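Local coordinates for CLIP-associating protein 2 (Mus musculus, PDB 3WOZ) that probably binds tubulin through its TOG domains, built of HEAT repeats, and contributes to the control of microtubule dynamics, at residues T153-M158 with I197-L202; R161-S166 with P205-L210. All blocks are in the same frame, centred on the assembly; numbering follows the deposited sequence.

Contact 1 of 2, residues T153-M158 with I197-L202; sequences TLAKQM and ISLFEL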
loop_
_atom_site.group_PDB
_atom_site.type_symbol
_atom_site.label_atom_id
_atom_site.label_comp_id
_atom_site.label_asym_id
_atom_site.label_seq_id
_atom_site.Cartn_x
_atom_site.Cartn_y
_atom_site.Cartn_z
ATOM N N THR A 153 0.319 8.773 7.007
ATOM C CA THR A 153 -0.252 8.010 8.125
ATOM C C THR A 153 0.785 7.063 8.742
ATOM O O THR A 153 0.833 6.896 9.961
ATOM C CB THR A 153 -1.515 7.239 7.697
ATOM O OG1 THR A 153 -2.388 8.118 6.977
ATOM C CG2 THR A 153 -2.256 6.683 8.905
ATOM N N LEU A 154 1.623 6.461 7.898
ATOM C CA LEU A 154 2.686 5.571 8.368
ATOM C C LEU A 154 3.718 6.342 9.187
ATOM O O LEU A 154 4.255 5.823 10.166
ATOM C CB LEU A 154 3.367 4.851 7.194
ATOM C CG LEU A 154 4.370 3.743 7.549
ATOM C CD1 LEU A 154 3.666 2.528 8.149
ATOM C CD2 LEU A 154 5.191 3.336 6.336
ATOM N N ALA A 155 3.975 7.583 8.782
ATOM C CA ALA A 155 4.927 8.454 9.467
ATOM C C ALA A 155 4.495 8.787 10.894
ATOM O O ALA A 155 5.341 9.006 11.763
ATOM C CB ALA A 155 5.152 9.728 8.665
ATOM N N LYS A 156 3.182 8.815 11.127
ATOM C CA LYS A 156 2.619 9.090 12.450
ATOM C C LYS A 156 2.787 7.923 13.425
ATOM O O LYS A 156 2.629 8.095 14.634
ATOM C CB LYS A 156 1.130 9.468 12.351
ATOM C CG LYS A 156 0.795 10.592 11.364
ATOM C CD LYS A 156 1.484 11.906 11.720
ATOM C CE LYS A 156 1.304 12.948 10.623
ATOM N NZ LYS A 156 -0.092 13.471 10.564
ATOM N N GLN A 157 3.094 6.739 12.903
ATOM C CA GLN A 157 3.258 5.555 13.746
ATOM C C GLN A 157 4.685 4.980 13.734
ATOM O O GLN A 157 4.984 4.031 14.459
ATOM C CB GLN A 157 2.218 4.480 13.380
ATOM C CG GLN A 157 2.375 3.849 11.993
ATOM C CD GLN A 157 1.337 2.769 11.707
ATOM O OE1 GLN A 157 0.135 2.999 11.829
ATOM N NE2 GLN A 157 1.800 1.589 11.311
HETATM N N MSE A 158 5.555 5.560 12.915
HETATM C CA MSE A 158 6.927 5.076 12.758
HETATM C C MSE A 158 7.853 5.455 13.907
HETATM O O MSE A 158 7.579 6.388 14.662
HETATM C CB MSE A 158 7.526 5.619 11.464
HETATM C CG MSE A 158 7.353 4.726 10.263
HETATM SE SE MSE A 158 7.694 5.713 8.629
HETATM C CE MSE A 158 9.640 5.849 8.677
ATOM N N ILE A 197 6.197 17.477 5.787
ATOM C CA ILE A 197 6.033 17.930 7.167
ATOM C C ILE A 197 6.217 16.771 8.149
ATOM O O ILE A 197 7.016 16.868 9.085
ATOM C CB ILE A 197 4.646 18.612 7.390
ATOM C CG1 ILE A 197 4.581 19.985 6.700
ATOM C CG2 ILE A 197 4.301 18.723 8.882
ATOM C CD1 ILE A 197 5.465 21.072 7.314
ATOM N N SER A 198 5.486 15.681 7.922
ATOM C CA SER A 198 5.519 14.525 8.818
ATOM C C SER A 198 6.903 13.880 8.906
ATOM O O SER A 198 7.347 13.527 9.996
ATOM C CB SER A 198 4.456 13.489 8.434
ATOM O OG SER A 198 4.533 13.153 7.060
ATOM N N LEU A 199 7.581 13.737 7.768
ATOM C CA LEU A 199 8.934 13.172 7.752
ATOM C C LEU A 199 9.942 14.080 8.460
ATOM O O LEU A 199 10.851 13.595 9.136
ATOM C CB LEU A 199 9.396 12.861 6.325
ATOM C CG LEU A 199 8.634 11.799 5.519
ATOM C CD1 LEU A 199 9.264 11.626 4.146
ATOM C CD2 LEU A 199 8.559 10.457 6.245
ATOM N N PHE A 200 9.766 15.392 8.310
ATOM C CA PHE A 200 10.604 16.372 9.007
ATOM C C PHE A 200 10.413 16.267 10.518
ATOM O O PHE A 200 11.390 16.193 11.263
ATOM C CB PHE A 200 10.299 17.794 8.520
ATOM C CG PHE A 200 11.140 18.863 9.175
ATOM C CD1 PHE A 200 12.443 19.110 8.745
ATOM C CD2 PHE A 200 10.624 19.634 10.212
ATOM C CE1 PHE A 200 13.221 20.098 9.346
ATOM C CE2 PHE A 200 11.396 20.626 10.818
ATOM C CZ PHE A 200 12.694 20.859 10.382
ATOM N N GLU A 201 9.155 16.244 10.959
ATOM C CA GLU A 201 8.828 16.153 12.383
ATOM C C GLU A 201 9.150 14.786 12.989
ATOM O O GLU A 201 9.361 14.677 14.199
ATOM C CB GLU A 201 7.361 16.527 12.631
ATOM C CG GLU A 201 7.082 18.029 12.542
ATOM C CD GLU A 201 5.639 18.399 12.860
ATOM O OE1 GLU A 201 5.063 19.214 12.109
ATOM O OE2 GLU A 201 5.079 17.884 13.854
ATOM N N LEU A 202 9.197 13.751 12.151
ATOM C CA LEU A 202 9.547 12.406 12.603
ATOM C C LEU A 202 11.028 12.301 12.960
ATOM O O LEU A 202 11.382 11.834 14.044
ATOM C CB LEU A 202 9.184 11.357 11.544
ATOM C CG LEU A 202 9.662 9.924 11.797
ATOM C CD1 LEU A 202 8.877 9.265 12.925
ATOM C CD2 LEU A 202 9.573 9.099 10.532
#

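Contact 2 of 2, residues R161-S166 with P205-L210; sequences RDFTNS and PEFTML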
loop_
_atom_site.group_PDB
_atom_site.type_symbol
_atom_site.label_atom_id
_atom_site.label_comp_id
_atom_site.label_asym_id
_atom_site.label_seq_id
_atom_site.Cartn_x
_atom_site.Cartn_y
_atom_site.Cartn_z
ATOM N N ARG A 161 14.136 6.091 13.548
ATOM C CA ARG A 161 15.193 5.374 12.822
ATOM C C ARG A 161 14.662 4.430 11.732
ATOM O O ARG A 161 15.420 3.648 11.147
ATOM C CB ARG A 161 16.148 4.656 13.795
ATOM C CG ARG A 161 17.530 4.247 13.222
ATOM C CD ARG A 161 18.113 5.250 12.209
ATOM N NE ARG A 161 18.396 6.563 12.790
ATOM C CZ ARG A 161 18.347 7.714 12.119
ATOM N NH1 ARG A 161 18.013 7.732 10.833
ATOM N NH2 ARG A 161 18.623 8.855 12.737
ATOM N N ASP A 162 13.363 4.521 11.449
ATOM C CA ASP A 162 12.791 3.841 10.289
ATOM C C ASP A 162 12.998 4.703 9.042
ATOM O O ASP A 162 12.854 4.228 7.915
ATOM C CB ASP A 162 11.301 3.556 10.498
ATOM C CG ASP A 162 11.037 2.517 11.575
ATOM O OD1 ASP A 162 9.952 2.578 12.190
ATOM O OD2 ASP A 162 11.896 1.640 11.807
ATOM N N PHE A 163 13.333 5.973 9.263
ATOM C CA PHE A 163 13.572 6.925 8.187
ATOM C C PHE A 163 15.045 7.340 8.143
ATOM O O PHE A 163 15.540 8.006 9.056
ATOM C CB PHE A 163 12.661 8.144 8.351
ATOM C CG PHE A 163 12.977 9.277 7.412
ATOM C CD1 PHE A 163 13.542 10.454 7.891
ATOM C CD2 PHE A 163 12.710 9.170 6.051
ATOM C CE1 PHE A 163 13.835 11.511 7.026
ATOM C CE2 PHE A 163 13.003 10.221 5.180
ATOM C CZ PHE A 163 13.568 11.390 5.669
ATOM N N THR A 164 15.734 6.939 7.076
ATOM C CA THR A 164 17.164 7.215 6.921
ATOM C C THR A 164 17.488 7.937 5.612
ATOM O O THR A 164 16.797 7.764 4.600
ATOM C CB THR A 164 18.021 5.926 7.005
ATOM O OG1 THR A 164 17.531 4.956 6.072
ATOM C CG2 THR A 164 17.987 5.333 8.406
ATOM N N ASN A 165 18.546 8.744 5.649
ATOM C CA ASN A 165 19.049 9.442 4.472
ATOM C C ASN A 165 19.853 8.499 3.579
ATOM O O ASN A 165 21.081 8.427 3.668
ATOM C CB ASN A 165 19.883 10.669 4.880
ATOM C CG ASN A 165 20.340 11.500 3.687
ATOM O OD1 ASN A 165 19.758 11.435 2.605
ATOM N ND2 ASN A 165 21.390 12.288 3.886
ATOM N N SER A 166 19.137 7.764 2.735
ATOM C CA SER A 166 19.742 6.876 1.751
ATOM C C SER A 166 19.519 7.444 0.351
ATOM O O SER A 166 18.928 8.515 0.204
ATOM C CB SER A 166 19.147 5.473 1.867
ATOM O OG SER A 166 17.734 5.512 1.779
ATOM N N PRO A 205 16.915 15.774 12.318
ATOM C CA PRO A 205 18.318 15.748 11.887
ATOM C C PRO A 205 18.556 14.955 10.601
ATOM O O PRO A 205 19.244 15.443 9.703
ATOM C CB PRO A 205 19.036 15.092 13.071
ATOM C CG PRO A 205 18.194 15.428 14.240
ATOM C CD PRO A 205 16.784 15.339 13.723
ATOM N N GLU A 206 17.973 13.761 10.504
ATOM C CA GLU A 206 18.135 12.919 9.317
ATOM C C GLU A 206 17.472 13.527 8.079
ATOM O O GLU A 206 17.917 13.290 6.956
ATOM C CB GLU A 206 17.606 11.505 9.579
ATOM C CG GLU A 206 18.051 10.451 8.567
ATOM C CD GLU A 206 19.473 9.934 8.792
ATOM O OE1 GLU A 206 19.937 9.122 7.965
ATOM O OE2 GLU A 206 20.125 10.323 9.786
ATOM N N PHE A 207 16.413 14.309 8.291
ATOM C CA PHE A 207 15.746 15.010 7.194
ATOM C C PHE A 207 16.528 16.247 6.758
ATOM O O PHE A 207 16.514 16.609 5.581
ATOM C CB PHE A 207 14.313 15.403 7.563
ATOM C CG PHE A 207 13.480 15.817 6.380
ATOM C CD1 PHE A 207 13.399 17.153 5.999
ATOM C CD2 PHE A 207 12.785 14.868 5.639
ATOM C CE1 PHE A 207 12.637 17.535 4.903
ATOM C CE2 PHE A 207 12.021 15.242 4.540
ATOM C CZ PHE A 207 11.947 16.579 4.172
ATOM N N THR A 208 17.191 16.897 7.713
ATOM C CA THR A 208 18.049 18.047 7.423
ATOM C C THR A 208 19.238 17.607 6.562
ATOM O O THR A 208 19.626 18.303 5.621
ATOM C CB THR A 208 18.538 18.733 8.719
ATOM O OG1 THR A 208 17.440 18.877 9.629
ATOM C CG2 THR A 208 19.122 20.116 8.423
HETATM N N MSE A 209 19.784 16.434 6.884
HETATM C CA MSE A 209 20.879 15.821 6.138
HETATM C C MSE A 209 20.428 15.479 4.714
HETATM O O MSE A 209 21.170 15.687 3.750
HETATM C CB MSE A 209 21.346 14.558 6.863
HETATM C CG MSE A 209 22.855 14.403 6.983
HETATM SE SE MSE A 209 23.337 12.942 8.196
HETATM C CE MSE A 209 22.992 11.437 7.006
ATOM N N LEU A 210 19.205 14.954 4.606
ATOM C CA LEU A 210 18.557 14.636 3.329
ATOM C C LEU A 210 18.483 15.872 2.424
ATOM O O LEU A 210 18.926 15.833 1.278
ATOM C CB LEU A 210 17.148 14.075 3.595
ATOM C CG LEU A 210 16.230 13.358 2.584
ATOM C CD1 LEU A 210 16.051 14.111 1.264
ATOM C CD2 LEU A 210 16.657 11.921 2.323
#

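Contact 1 of 2, residues T153-M158 with I197-L202
No hydrogen bond joins the end of helix 141-155 and the turn after it to the last turns of helix 186-202; what holds 153-158 to 197-202 is mostly apolar. Small side chains set the spacing. Ala155 points its methyl at the other helix, where CB lies 3.8 Å from Ser198 CB, and the two alpha carbons, Ala155 CA and Ser198 CA, are 6.1 Å apart. Leu199 reaches the same methyl from the side, its CD2 being 4.2 Å from Ala155 CB.

Further along, Leu202 makes the largest single contribution. With CG anti to the backbone N (chi1 172°), the branch reaches the turn. CD1 rests on backbone oxygens, 3.7 Å from Ala155 O and 3.6 Å from Met158 O, while CD2 lies against the side chain of selenomethionine Met158, CE to CD2 3.7 Å. These two side chains cross nearly at right angles, and the bend at chi3 of Met158 (75°) swings CE toward Leu202 CD2.

The polar ends find partners on their own side of the contact. Lys156 passes its CE over Ser198 CB at 3.9 Å while NZ forms a salt bridge with Glu152, and Ser198 OG bonds back to the carbonyl oxygens of Ser194 and Val195. Side-by-side packing of helices along the row, here 141-155 and 186-202 with 167-179 between them in sequence, is characteristic of the HEAT-repeat solenoid of a TOG domain.

Contact 2 of 2, residues R161-S166 with P205-L210
A loop between two helices of the HEAT-repeat array, residues 161-166, is pinned here to the first turns of helix 204-212, with an inverse gamma turn centred on Asn165 and Ser166 as the N-cap of the next helix. Glu206 is the pivot. Its CG stands anti to the backbone N (chi1 -164°) and the chain bends at chi2 (79°), so that the carboxylate comes up against the loop backbone. Glu206 OE1 accepts from Asn165 N with its anti lone pair, the one directed away from the other oxygen, at 2.7 Å and almost straight (176°). That other oxygen takes the charge partner: Arg161 NH1 forms a salt bridge with Glu206 OE2 at 3.5 Å, the guanidinium and carboxylate planes being steeply inclined to each other. An alanine in place of Glu206 would probably loosen the loop, because both the bond to Asn165 N and the charge pairing with Arg161 would be lost.

Beyond the carboxylate, Asn165, CG anti to its backbone N, sets its amide across the Met209-Leu210 backbone. OD1 lies 3.2 Å from Leu210 CD2 and is hydrogen-bonded to Arg170, while the selenomethionine Met209 brings its CE to 3.6 Å from Asn165 ND2. On the inner side the aromatic rings meet obliquely: Phe163 CZ is 3.6 Å from Phe207 CD2 and arrives at the edge of the Phe207 ring.

Both rings also press on Leu199 of helix 186-202, and Phe163 touches Thr169 of helix 167-179. Leu210 packs on Arg170 and Val173 of that same helix, so the loop and helix 204-212 close over the ends of helices 167-179 and 186-202.

Contact 1 is the more buried, and its centre lies about 16 Å from the centre of the chain; that of contact 2 lies about 22 Å away, and contact 2 is only partly buried and faces outward through Arg161 and Met209. Their segments alternate along the sequence: the chain leads from 153-158 into 161-166, and helix 186-202 is followed directly by helix 204-212. The chemistry shifts accordingly, from apolar matching with no cross-bond in contact 1 to a carboxylate holding backbone and guanidinium in contact 2. The two adjoin through apolar side chains: Phe163 lies against Met158 and Leu202, its CB 3.9 Å from Leu202 CD2, and Phe200 CD1 touches Phe207 CD1 at 3.5 Å.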